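Local coordinates for protein porin B (Pseudomonas putida, PDB 4GEY) that forms an outer-membrane beta-barrel channel for carbohydrate uptake and probably lets sugars such as glucose pass into the periplasm, at residues 53-59 against 422-428; 61-67 against 102-107; 190-195 against 206-211. The protein carries 2 engineered substitutions. All coordinates share one frame; numbering follows the deposited sequence.

Contact 1 of 3, residues 53-59 against 422-428; sequences AGNLHGG and VDNALVA. With DMU (decyl-beta-D-maltopyranoside), chain K.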
loop_
_atom_site.group_PDB
_atom_site.type_symbol
_atom_site.label_atom_id
_atom_site.label_comp_id
_atom_site.label_asym_id
_atom_site.label_seq_id
_atom_site.Cartn_x
_atom_site.Cartn_y
_atom_site.Cartn_z
ATOM N N ALA A 53 -17.163 -2.808 4.131
ATOM C CA ALA A 53 -16.846 -2.913 5.558
ATOM C C ALA A 53 -17.982 -2.420 6.446
ATOM O O ALA A 53 -18.599 -1.380 6.183
ATOM C CB ALA A 53 -15.571 -2.178 5.876
ATOM N N GLY A 54 -18.260 -3.178 7.497
ATOM C CA GLY A 54 -19.294 -2.809 8.437
ATOM C C GLY A 54 -18.841 -3.093 9.850
ATOM O O GLY A 54 -18.266 -4.142 10.115
ATOM N N ASN A 55 -19.084 -2.155 10.758
ATOM C CA ASN A 55 -18.672 -2.335 12.144
ATOM C C ASN A 55 -19.630 -3.256 12.879
ATOM O O ASN A 55 -20.846 -3.129 12.749
ATOM C CB ASN A 55 -18.533 -0.990 12.862
ATOM C CG ASN A 55 -19.792 -0.149 12.794
ATOM O OD1 ASN A 55 -20.446 -0.047 11.744
ATOM N ND2 ASN A 55 -20.140 0.470 13.922
ATOM N N LEU A 56 -19.067 -4.205 13.620
ATOM C CA LEU A 56 -19.862 -5.174 14.361
ATOM C C LEU A 56 -19.844 -4.869 15.852
ATOM O O LEU A 56 -20.819 -5.154 16.572
ATOM C CB LEU A 56 -19.353 -6.591 14.113
ATOM C CG LEU A 56 -19.497 -7.090 12.679
ATOM C CD1 LEU A 56 -18.619 -8.300 12.456
ATOM C CD2 LEU A 56 -20.934 -7.434 12.409
ATOM N N HIS A 57 -18.743 -4.272 16.305
ATOM C CA HIS A 57 -18.554 -3.995 17.719
ATOM C C HIS A 57 -17.395 -3.018 17.963
ATOM O O HIS A 57 -16.342 -3.127 17.335
ATOM C CB HIS A 57 -18.308 -5.317 18.450
ATOM C CG HIS A 57 -18.122 -5.172 19.924
ATOM N ND1 HIS A 57 -19.151 -5.358 20.825
ATOM C CD2 HIS A 57 -17.027 -4.867 20.659
ATOM C CE1 HIS A 57 -18.699 -5.164 22.050
ATOM N NE2 HIS A 57 -17.414 -4.863 21.979
ATOM N N GLY A 58 -17.592 -2.060 18.867
ATOM C CA GLY A 58 -16.511 -1.190 19.314
ATOM C C GLY A 58 -16.156 -0.045 18.391
ATOM O O GLY A 58 -16.987 0.409 17.611
ATOM N N GLY A 59 -14.917 0.431 18.484
ATOM C CA GLY A 59 -14.493 1.616 17.754
ATOM C C GLY A 59 -15.146 2.878 18.303
ATOM O O GLY A 59 -15.982 2.808 19.213
ATOM N N VAL A 422 -10.195 4.523 22.732
ATOM C CA VAL A 422 -11.157 4.058 21.746
ATOM C C VAL A 422 -11.244 2.547 21.862
ATOM O O VAL A 422 -10.225 1.864 21.816
ATOM C CB VAL A 422 -10.740 4.443 20.293
ATOM C CG1 VAL A 422 -11.646 3.762 19.286
ATOM C CG2 VAL A 422 -10.752 5.955 20.088
ATOM N N ASP A 423 -12.457 2.026 22.029
ATOM C CA ASP A 423 -12.648 0.586 22.226
ATOM C C ASP A 423 -12.205 -0.211 21.011
ATOM O O ASP A 423 -12.269 0.283 19.878
ATOM C CB ASP A 423 -14.098 0.277 22.531
ATOM C CG ASP A 423 -14.569 0.912 23.811
ATOM O OD1 ASP A 423 -13.749 1.065 24.742
ATOM O OD2 ASP A 423 -15.768 1.253 23.892
ATOM N N ASN A 424 -11.735 -1.429 21.254
ATOM C CA ASN A 424 -11.357 -2.334 20.172
ATOM C C ASN A 424 -12.498 -2.443 19.179
ATOM O O ASN A 424 -13.660 -2.492 19.575
ATOM C CB ASN A 424 -11.031 -3.733 20.714
ATOM C CG ASN A 424 -9.838 -3.735 21.646
ATOM O OD1 ASN A 424 -9.256 -2.688 21.939
ATOM N ND2 ASN A 424 -9.468 -4.917 22.120
ATOM N N ALA A 425 -12.170 -2.470 17.893
ATOM C CA ALA A 425 -13.188 -2.561 16.856
ATOM C C ALA A 425 -13.198 -3.940 16.198
ATOM O O ALA A 425 -12.139 -4.477 15.851
ATOM C CB ALA A 425 -12.977 -1.477 15.816
ATOM N N LEU A 426 -14.395 -4.510 16.030
ATOM C CA LEU A 426 -14.558 -5.723 15.232
ATOM C C LEU A 426 -15.266 -5.347 13.941
ATOM O O LEU A 426 -16.382 -4.822 13.966
ATOM C CB LEU A 426 -15.368 -6.775 15.980
ATOM C CG LEU A 426 -15.454 -8.159 15.336
ATOM C CD1 LEU A 426 -14.096 -8.776 15.317
ATOM C CD2 LEU A 426 -16.412 -9.040 16.098
ATOM N N VAL A 427 -14.612 -5.606 12.812
ATOM C CA VAL A 427 -15.149 -5.204 11.528
ATOM C C VAL A 427 -15.331 -6.411 10.608
ATOM O O VAL A 427 -14.483 -7.304 10.556
ATOM C CB VAL A 427 -14.239 -4.147 10.860
ATOM C CG1 VAL A 427 -14.705 -3.827 9.438
ATOM C CG2 VAL A 427 -14.165 -2.873 11.715
ATOM N N ALA A 428 -16.460 -6.441 9.908
ATOM C CA ALA A 428 -16.717 -7.442 8.889
ATOM C C ALA A 428 -16.420 -6.845 7.523
ATOM O O ALA A 428 -16.889 -5.749 7.199
ATOM C CB ALA A 428 -18.153 -7.898 8.958
HETATM C C1 DMU K . -7.737 -3.609 25.184
HETATM C C2 DMU K . -7.409 -2.698 26.236
HETATM C C3 DMU K . -7.764 -3.179 27.584
HETATM C C4 DMU K . -7.309 -4.627 27.866
HETATM O O5 DMU K . -7.358 -5.498 26.582
HETATM C C6 DMU K . -7.039 -4.865 25.322
HETATM O O7 DMU K . -7.161 -2.361 28.605
HETATM O O16 DMU K . -7.376 -5.766 24.260
HETATM C C18 DMU K . -6.626 -6.963 24.090
HETATM C C19 DMU K . -7.275 -8.135 23.301
HETATM C C22 DMU K . -6.350 -9.095 22.471
HETATM C C25 DMU K . -7.015 -10.136 21.562
HETATM C C28 DMU K . -6.311 -10.528 20.268
HETATM C C31 DMU K . -7.018 -11.409 19.242
HETATM C C34 DMU K . -6.324 -11.742 17.941
HETATM O O49 DMU K . -7.420 -2.960 23.893
HETATM O O55 DMU K . -7.983 -1.376 25.937
HETATM C C57 DMU K . -8.047 -5.203 28.844
HETATM O O61 DMU K . -7.460 -6.281 29.494
HETATM C C5 DMU K . -7.358 -0.938 30.448
HETATM C C7 DMU K . -7.460 -1.776 31.593
HETATM C C8 DMU K . -8.852 -1.954 32.038
HETATM C C9 DMU K . -9.771 -2.620 30.959
HETATM O O1 DMU K . -9.237 -2.295 29.547
HETATM C C10 DMU K . -8.032 -1.517 29.287
HETATM O O2 DMU K . -8.876 -2.721 33.204
HETATM O O3 DMU K . -5.946 -0.638 30.124
HETATM O O4 DMU K . -6.673 -1.169 32.645
HETATM C C11 DMU K . -11.028 -2.212 31.029
HETATM O O6 DMU K . -11.654 -2.302 32.253
#
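Leu56 and Ala428 form the apolar centre. Leu56 CD1 packs on Ala428 CB at 3.6 Å and also lies alongside Leu426 CG. The branch gets there because Leu56 CG sits beside the backbone N, anti to the carbonyl carbon (chi1 -65°). His57 joins the same patch through its CB, 4.1 Å from Leu426 CB. On the face that carries Asn55 and Val427, Val427 CG1 meets Ala53 CB at 4.0 Å. Outside the two segments, Leu103 of helix 103-108 covers Ala53 and Asn55. The Asn55 amide turns to the loop leading into strand 66-79, where OD1 accepts from Thr65 N and ND2 donates to Asp63 O.

The backbones run antiparallel. Gly54 and Ala428 exchange two bonds. Leu426 O then takes Leu56 N at 2.8 Å and, weakly, His57 N, while Leu426 N donates back to His57 O at 2.7 Å. Further along, Gly59 N donates to Asp423 O at 3.0 Å.

At the polar edge Asn424 holds a decyl maltoside. Its OD1 accepts from detergent O49 at 2.7 Å, and its ND2 donates to detergent O16 at 3.1 Å. Asn424 ND2 also bonds Tyr412 OH, and Lys414 NZ hydrogen-bonds the same detergent.

Two residues, Leu56 and His57, opposite the single Leu426 make a classic beta bulge. It lies where strand 425-435, the last in the chain, pairs with strand 42-57, the closing seam of a beta-barrel porin.

Contact 2 of 3, residues 61-67 against 102-107; sequences NDDKTAR and NLSNDR. With DMU (decyl-beta-D-maltopyranoside), chain N.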
loop_
_atom_site.group_PDB
_atom_site.type_symbol
_atom_site.label_atom_id
_atom_site.label_comp_id
_atom_site.label_asym_id
_atom_site.label_seq_id
_atom_site.Cartn_x
_atom_site.Cartn_y
_atom_site.Cartn_z
ATOM N N ASN A 61 -17.366 5.095 17.309
ATOM C CA ASN A 61 -18.809 5.245 17.136
ATOM C C ASN A 61 -19.409 3.872 16.874
ATOM O O ASN A 61 -19.104 3.233 15.864
ATOM C CB ASN A 61 -19.074 6.180 15.964
ATOM C CG ASN A 61 -20.525 6.408 15.710
ATOM O OD1 ASN A 61 -21.389 5.630 16.138
ATOM N ND2 ASN A 61 -20.823 7.482 14.987
ATOM N N ASP A 62 -20.264 3.417 17.785
ATOM C CA ASP A 62 -20.765 2.050 17.722
ATOM C C ASP A 62 -22.113 1.888 17.008
ATOM O O ASP A 62 -22.665 0.791 16.978
ATOM C CB ASP A 62 -20.794 1.411 19.116
ATOM C CG ASP A 62 -21.667 2.163 20.082
ATOM O OD1 ASP A 62 -22.423 3.056 19.642
ATOM O OD2 ASP A 62 -21.603 1.858 21.291
ATOM N N ASP A 63 -22.638 2.972 16.443
ATOM C CA ASP A 63 -23.810 2.889 15.570
ATOM C C ASP A 63 -23.436 2.029 14.367
ATOM O O ASP A 63 -22.509 2.363 13.624
ATOM C CB ASP A 63 -24.208 4.285 15.107
ATOM C CG ASP A 63 -25.425 4.282 14.216
ATOM O OD1 ASP A 63 -25.261 4.147 12.982
ATOM O OD2 ASP A 63 -26.548 4.422 14.745
ATOM N N LYS A 64 -24.134 0.915 14.183
ATOM C CA LYS A 64 -23.760 -0.052 13.152
ATOM C C LYS A 64 -24.222 0.414 11.780
ATOM O O LYS A 64 -25.393 0.754 11.586
ATOM C CB LYS A 64 -24.335 -1.434 13.467
ATOM C CG LYS A 64 -23.907 -1.974 14.820
ATOM C CD LYS A 64 -24.331 -3.425 15.057
ATOM C CE LYS A 64 -24.115 -3.795 16.525
ATOM N NZ LYS A 64 -22.851 -3.173 17.046
ATOM N N THR A 65 -23.289 0.443 10.835
ATOM C CA THR A 65 -23.583 0.834 9.466
ATOM C C THR A 65 -22.661 0.054 8.533
ATOM O O THR A 65 -22.006 -0.900 8.952
ATOM C CB THR A 65 -23.391 2.353 9.258
ATOM O OG1 THR A 65 -23.770 2.725 7.928
ATOM C CG2 THR A 65 -21.958 2.728 9.464
ATOM N N ALA A 66 -22.609 0.442 7.267
ATOM C CA ALA A 66 -21.708 -0.230 6.347
ATOM C C ALA A 66 -21.195 0.720 5.270
ATOM O O ALA A 66 -21.897 1.637 4.833
ATOM C CB ALA A 66 -22.374 -1.453 5.727
ATOM N N ARG A 67 -19.955 0.514 4.854
ATOM C CA ARG A 67 -19.397 1.392 3.852
ATOM C C ARG A 67 -18.848 0.594 2.705
ATOM O O ARG A 67 -18.480 -0.567 2.866
ATOM C CB ARG A 67 -18.357 2.326 4.465
ATOM C CG ARG A 67 -18.959 3.288 5.480
ATOM C CD ARG A 67 -19.822 4.314 4.787
ATOM N NE ARG A 67 -20.450 5.246 5.718
ATOM C CZ ARG A 67 -21.598 5.011 6.341
ATOM N NH1 ARG A 67 -22.236 3.867 6.137
ATOM N NH2 ARG A 67 -22.103 5.911 7.171
ATOM N N ASN A 102 -15.291 5.226 3.485
ATOM C CA ASN A 102 -14.450 4.387 4.335
ATOM C C ASN A 102 -14.968 4.301 5.762
ATOM O O ASN A 102 -15.079 5.322 6.443
ATOM C CB ASN A 102 -13.027 4.947 4.383
ATOM C CG ASN A 102 -12.045 3.998 5.057
ATOM O OD1 ASN A 102 -12.443 3.072 5.771
ATOM N ND2 ASN A 102 -10.752 4.206 4.805
ATOM N N LEU A 103 -15.230 3.076 6.221
ATOM C CA LEU A 103 -15.634 2.812 7.611
ATOM C C LEU A 103 -14.687 3.404 8.656
ATOM O O LEU A 103 -15.141 3.935 9.679
ATOM C CB LEU A 103 -15.735 1.309 7.860
ATOM C CG LEU A 103 -17.023 0.774 8.481
ATOM C CD1 LEU A 103 -16.707 -0.304 9.516
ATOM C CD2 LEU A 103 -17.887 1.878 9.058
ATOM N N SER A 104 -13.382 3.285 8.400
ATOM C CA SER A 104 -12.357 3.806 9.293
ATOM C C SER A 104 -12.591 5.275 9.666
ATOM O O SER A 104 -12.417 5.678 10.821
ATOM C CB SER A 104 -10.958 3.636 8.683
ATOM O OG SER A 104 -10.475 2.317 8.839
ATOM N N ASN A 105 -12.995 6.078 8.692
ATOM C CA ASN A 105 -13.321 7.460 8.991
ATOM C C ASN A 105 -14.683 7.604 9.648
ATOM O O ASN A 105 -14.834 8.304 10.648
ATOM C CB ASN A 105 -13.268 8.284 7.718
ATOM C CG ASN A 105 -11.887 8.328 7.132
ATOM O OD1 ASN A 105 -10.894 8.388 7.863
ATOM N ND2 ASN A 105 -11.805 8.275 5.812
ATOM N N ASP A 106 -15.671 6.910 9.091
ATOM C CA ASP A 106 -17.060 7.179 9.415
ATOM C C ASP A 106 -17.534 6.563 10.722
ATOM O O ASP A 106 -18.494 7.051 11.300
ATOM C CB ASP A 106 -17.964 6.787 8.243
ATOM C CG ASP A 106 -17.749 7.666 7.025
ATOM O OD1 ASP A 106 -17.266 8.803 7.210
ATOM O OD2 ASP A 106 -18.055 7.231 5.888
ATOM N N ARG A 107 -16.868 5.509 11.200
ATOM C CA ARG A 107 -17.241 4.891 12.493
ATOM C C ARG A 107 -16.074 4.595 13.471
ATOM O O ARG A 107 -16.191 4.849 14.664
ATOM C CB ARG A 107 -18.042 3.599 12.280
ATOM C CG ARG A 107 -19.404 3.774 11.648
ATOM C CD ARG A 107 -20.430 4.461 12.566
ATOM N NE ARG A 107 -21.071 5.552 11.844
ATOM C CZ ARG A 107 -22.357 5.596 11.546
ATOM N NH1 ARG A 107 -23.158 4.624 11.944
ATOM N NH2 ARG A 107 -22.847 6.626 10.870
HETATM C C1 DMU N . -24.800 2.330 0.893
HETATM C C2 DMU N . -25.182 3.601 1.458
HETATM C C3 DMU N . -25.813 3.587 2.799
HETATM C C4 DMU N . -25.207 2.567 3.799
HETATM O O5 DMU N . -24.713 1.308 3.063
HETATM C C6 DMU N . -24.062 1.473 1.791
HETATM O O7 DMU N . -25.743 4.903 3.403
HETATM O O16 DMU N . -23.917 0.170 1.226
HETATM C C18 DMU N . -22.701 -0.546 1.348
HETATM C C19 DMU N . -22.755 -2.028 0.911
HETATM C C22 DMU N . -23.098 -2.324 -0.583
HETATM C C25 DMU N . -22.895 -3.760 -1.056
HETATM C C28 DMU N . -21.711 -4.103 -1.937
HETATM C C31 DMU N . -21.381 -5.568 -2.156
HETATM O O49 DMU N . -23.970 2.540 -0.323
HETATM O O55 DMU N . -26.025 4.332 0.499
HETATM C C57 DMU N . -26.115 2.163 4.717
HETATM O O61 DMU N . -25.708 1.229 5.660
HETATM C C5 DMU N . -26.598 6.848 4.383
HETATM C C7 DMU N . -25.927 6.733 5.640
HETATM C C8 DMU N . -26.710 6.056 6.705
HETATM C C9 DMU N . -27.675 4.891 6.260
HETATM O O1 DMU N . -27.733 4.735 4.715
HETATM C C10 DMU N . -26.928 5.550 3.802
HETATM O O2 DMU N . -25.851 5.590 7.715
HETATM O O3 DMU N . -25.800 7.640 3.426
HETATM O O4 DMU N . -25.580 8.083 6.056
HETATM C C11 DMU N . -28.899 5.063 6.739
HETATM O O6 DMU N . -29.051 5.063 8.113
#
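Asn61 N donates to Arg107 O at 2.9 Å, which ties the loop leading into strand 66-79 to Arg107 of helix 103-108. Arg107 carries most of the contact. Its chain bends at chi2 (-70°) and again at chi3, and so brings the guanidinium between two side chains. Thr65 CG2 lies over one face, 3.3 Å from Arg107 NH1. Asn61 ND2 lies over the opposite face, and the amide plane is within 7° of the guanidinium. At the edge, Arg107 NH1 donates to Asp63 O at 2.9 Å, in the guanidinium plane. A salt bridge to Asp63 OD1 is modelled too, but its length is doubtful. Asn61 OD1 in turn accepts from Asp63 N, an Asx turn that positions Asp63.

Arg67 crosses Asp106 at about a right angle. Arg67 NE makes a salt bridge to Asp106 OD2 at 3.1 Å, on that oxygen's anti side. Arg67 NH1 turns back to Thr65 OG1 and Ala66 O, and Arg67 CG rests on Leu103 CD2 at 4.0 Å.

Arg67 NH2 and Arg107 NH2 come within 3.8 Å. Arg67 is paired with Asp106, and Asp63 lies beside Arg107 despite its doubtful bridge length; the two acids probably offset part of the repulsion.

Contact 3 of 3, residues 190-195 against 206-211; sequences QWALRV and QVGAFE. With C8E ((hydroxyethyloxy)tri(ethyloxy)octane), chain C.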
loop_
_atom_site.group_PDB
_atom_site.type_symbol
_atom_site.label_atom_id
_atom_site.label_comp_id
_atom_site.label_asym_id
_atom_site.label_seq_id
_atom_site.Cartn_x
_atom_site.Cartn_y
_atom_site.Cartn_z
ATOM N N GLN A 190 3.760 9.943 -10.274
ATOM C CA GLN A 190 4.750 11.019 -10.179
ATOM C C GLN A 190 5.812 10.731 -11.217
ATOM O O GLN A 190 6.030 9.573 -11.590
ATOM C CB GLN A 190 5.479 11.005 -8.836
ATOM C CG GLN A 190 4.643 11.231 -7.621
ATOM C CD GLN A 190 4.860 10.148 -6.606
ATOM O OE1 GLN A 190 4.849 8.958 -6.937
ATOM N NE2 GLN A 190 5.080 10.548 -5.357
ATOM N N TRP A 191 6.512 11.772 -11.654
ATOM C CA TRP A 191 7.629 11.559 -12.552
ATOM C C TRP A 191 8.695 10.777 -11.806
ATOM O O TRP A 191 9.015 11.087 -10.657
ATOM C CB TRP A 191 8.172 12.890 -13.080
ATOM C CG TRP A 191 7.290 13.523 -14.111
ATOM C CD1 TRP A 191 6.568 14.667 -13.976
ATOM C CD2 TRP A 191 7.024 13.035 -15.434
ATOM N NE1 TRP A 191 5.878 14.934 -15.136
ATOM C CE2 TRP A 191 6.136 13.943 -16.044
ATOM C CE3 TRP A 191 7.453 11.921 -16.163
ATOM C CZ2 TRP A 191 5.673 13.776 -17.349
ATOM C CZ3 TRP A 191 6.990 11.755 -17.463
ATOM C CH2 TRP A 191 6.111 12.681 -18.042
ATOM N N ALA A 192 9.230 9.748 -12.444
ATOM C CA ALA A 192 10.195 8.895 -11.767
ATOM C C ALA A 192 11.152 8.205 -12.720
ATOM O O ALA A 192 10.835 7.968 -13.893
ATOM C CB ALA A 192 9.488 7.880 -10.933
ATOM N N LEU A 193 12.335 7.910 -12.192
ATOM C CA LEU A 193 13.355 7.146 -12.878
ATOM C C LEU A 193 13.811 6.033 -11.942
ATOM O O LEU A 193 14.161 6.284 -10.788
ATOM C CB LEU A 193 14.532 8.053 -13.231
ATOM C CG LEU A 193 15.718 7.403 -13.956
ATOM C CD1 LEU A 193 15.266 6.783 -15.279
ATOM C CD2 LEU A 193 16.859 8.400 -14.167
ATOM N N ARG A 194 13.798 4.799 -12.429
ATOM C CA ARG A 194 14.201 3.662 -11.609
ATOM C C ARG A 194 15.206 2.781 -12.344
ATOM O O ARG A 194 14.901 2.248 -13.406
ATOM C CB ARG A 194 12.977 2.832 -11.191
ATOM C CG ARG A 194 13.326 1.670 -10.283
ATOM C CD ARG A 194 12.882 0.337 -10.855
ATOM N NE ARG A 194 13.274 0.159 -12.247
ATOM C CZ ARG A 194 12.856 -0.845 -13.011
ATOM N NH1 ARG A 194 12.043 -1.759 -12.509
ATOM N NH2 ARG A 194 13.249 -0.934 -14.270
ATOM N N VAL A 195 16.399 2.628 -11.774
ATOM C CA VAL A 195 17.461 1.825 -12.400
ATOM C C VAL A 195 17.687 0.531 -11.615
ATOM O O VAL A 195 17.789 0.539 -10.383
ATOM C CB VAL A 195 18.796 2.612 -12.542
ATOM C CG1 VAL A 195 19.863 1.739 -13.131
ATOM C CG2 VAL A 195 18.616 3.853 -13.410
ATOM N N GLN A 206 18.605 -1.989 -6.710
ATOM C CA GLN A 206 17.942 -0.921 -7.455
ATOM C C GLN A 206 17.876 0.363 -6.665
ATOM O O GLN A 206 17.838 0.355 -5.429
ATOM C CB GLN A 206 16.532 -1.335 -7.871
ATOM C CG GLN A 206 15.581 -1.637 -6.737
ATOM C CD GLN A 206 14.186 -1.935 -7.270
ATOM O OE1 GLN A 206 13.943 -1.827 -8.476
ATOM N NE2 GLN A 206 13.263 -2.311 -6.381
ATOM N N VAL A 207 17.855 1.467 -7.396
ATOM C CA VAL A 207 17.754 2.791 -6.801
ATOM C C VAL A 207 16.827 3.578 -7.708
ATOM O O VAL A 207 16.693 3.254 -8.889
ATOM C CB VAL A 207 19.149 3.482 -6.694
ATOM C CG1 VAL A 207 19.830 3.540 -8.050
ATOM C CG2 VAL A 207 19.035 4.879 -6.098
ATOM N N GLY A 208 16.167 4.590 -7.161
ATOM C CA GLY A 208 15.263 5.398 -7.954
ATOM C C GLY A 208 15.249 6.845 -7.515
ATOM O O GLY A 208 15.746 7.189 -6.447
ATOM N N ALA A 209 14.680 7.697 -8.357
ATOM C CA ALA A 209 14.480 9.096 -8.009
ATOM C C ALA A 209 13.058 9.494 -8.404
ATOM O O ALA A 209 12.699 9.468 -9.583
ATOM C CB ALA A 209 15.504 9.967 -8.701
ATOM N N PHE A 210 12.246 9.833 -7.406
ATOM C CA PHE A 210 10.846 10.185 -7.625
ATOM C C PHE A 210 10.615 11.649 -7.306
ATOM O O PHE A 210 11.020 12.140 -6.247
ATOM C CB PHE A 210 9.921 9.334 -6.748
ATOM C CG PHE A 210 9.946 7.875 -7.079
ATOM C CD1 PHE A 210 11.035 7.085 -6.729
ATOM C CD2 PHE A 210 8.881 7.286 -7.728
ATOM C CE1 PHE A 210 11.050 5.737 -7.043
ATOM C CE2 PHE A 210 8.898 5.941 -8.048
ATOM C CZ PHE A 210 9.981 5.169 -7.704
ATOM N N GLU A 211 9.985 12.349 -8.241
ATOM C CA GLU A 211 9.509 13.685 -7.975
ATOM C C GLU A 211 8.614 13.583 -6.749
ATOM O O GLU A 211 7.771 12.699 -6.672
ATOM C CB GLU A 211 8.706 14.187 -9.167
ATOM C CG GLU A 211 7.660 15.216 -8.816
ATOM C CD GLU A 211 6.646 15.394 -9.917
ATOM O OE1 GLU A 211 6.344 14.394 -10.611
ATOM O OE2 GLU A 211 6.160 16.535 -10.091
HETATM C C1 C8E C . 20.445 -0.734 2.331
HETATM C C2 C8E C . 20.047 -0.577 0.877
HETATM C C3 C8E C . 20.893 -1.525 0.037
HETATM C C4 C8E C . 21.675 -0.777 -1.036
HETATM C C5 C8E C . 21.450 -1.384 -2.414
HETATM C C6 C8E C . 21.161 -0.279 -3.427
HETATM C C7 C8E C . 22.289 -0.156 -4.443
HETATM C C8 C8E C . 21.943 0.775 -5.601
HETATM O O9 C8E C . 21.861 0.026 -6.800
HETATM C C10 C8E C . 22.203 0.782 -7.951
HETATM C C11 C8E C . 21.956 -0.005 -9.238
HETATM O O12 C8E C . 22.739 0.522 -10.294
#
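Glu211 and Trp191 close one end of this antiparallel pair through a side chain. Glu211 N donates to Trp191 O at 2.9 Å. The return bond goes from Trp191 N to Glu211 OE1 at 2.8 Å, with the carboxylate oxygen acting as the acceptor. Glu211 CG swings anti to its own N (chi1 153°), and the chain stays extended beyond it, which carries OE1 across to the other strand. The carboxylate is turned only 25° from the indole plane, and OE1 lies 3.4 Å from Trp191 CD1. Glu211 OE2 is taken by Asn213, and the indole NE1 by Leu225 O. Shortening Glu211 to an alanine is likely to leave Trp191 N without its acceptor and Asn213 without its partner.

Further along, Leu193 with Ala209 and Val195 with Val207 each exchange two backbone bonds. With Phe210 CG beside its backbone N (chi1 -65°), the ring reaches Ala192, and Phe210 CD2 touches Ala192 CB at 3.3 Å. The ring extends beside Gly208, where a side chain would probably be crowded by it.

Arg194 and Gln206 cross obliquely on the same face. Arg194 CD packs on Gln206 OE1 at 3.4 Å. The arginine bends at chi2 and chi3, and its guanidinium goes on to salt bridges with Asp146 and Asp157. Gln206 NE2 bonds Asp157 O and Glu238.

The face with Leu193, Val195, Val207 and Ala209 is apolar, and Val207 CG1 meets a detergent, C8E C10, at 3.6 Å. The hairpin thus has an apolar side that suits lipid or detergent and an opposite side holding buried, paired charge, as expected for a porin wall.

Contacts 1 and 2 are neighbours, their centres 8 Å apart. They share the hairpin of strands 42-57 and 66-79: Ala53 O lies 2.7 Å from Arg67 N, a probable hydrogen bond, and Leu103 CD1 packs 3.3 Å from Asn55 N. Together they join the closing seam of the barrel to helix 103-108. The sugar lies near the start of that helix: the side chain of Asn102, its N-cap, is about 7 Å from the bound glucopyranose and touches Trp123 of the sugar pocket. Contact 3 belongs to another part of the wall, on the opposite side of the chain's centre. Its centre is 39 Å from that of contact 1 and 38 Å from that of contact 2.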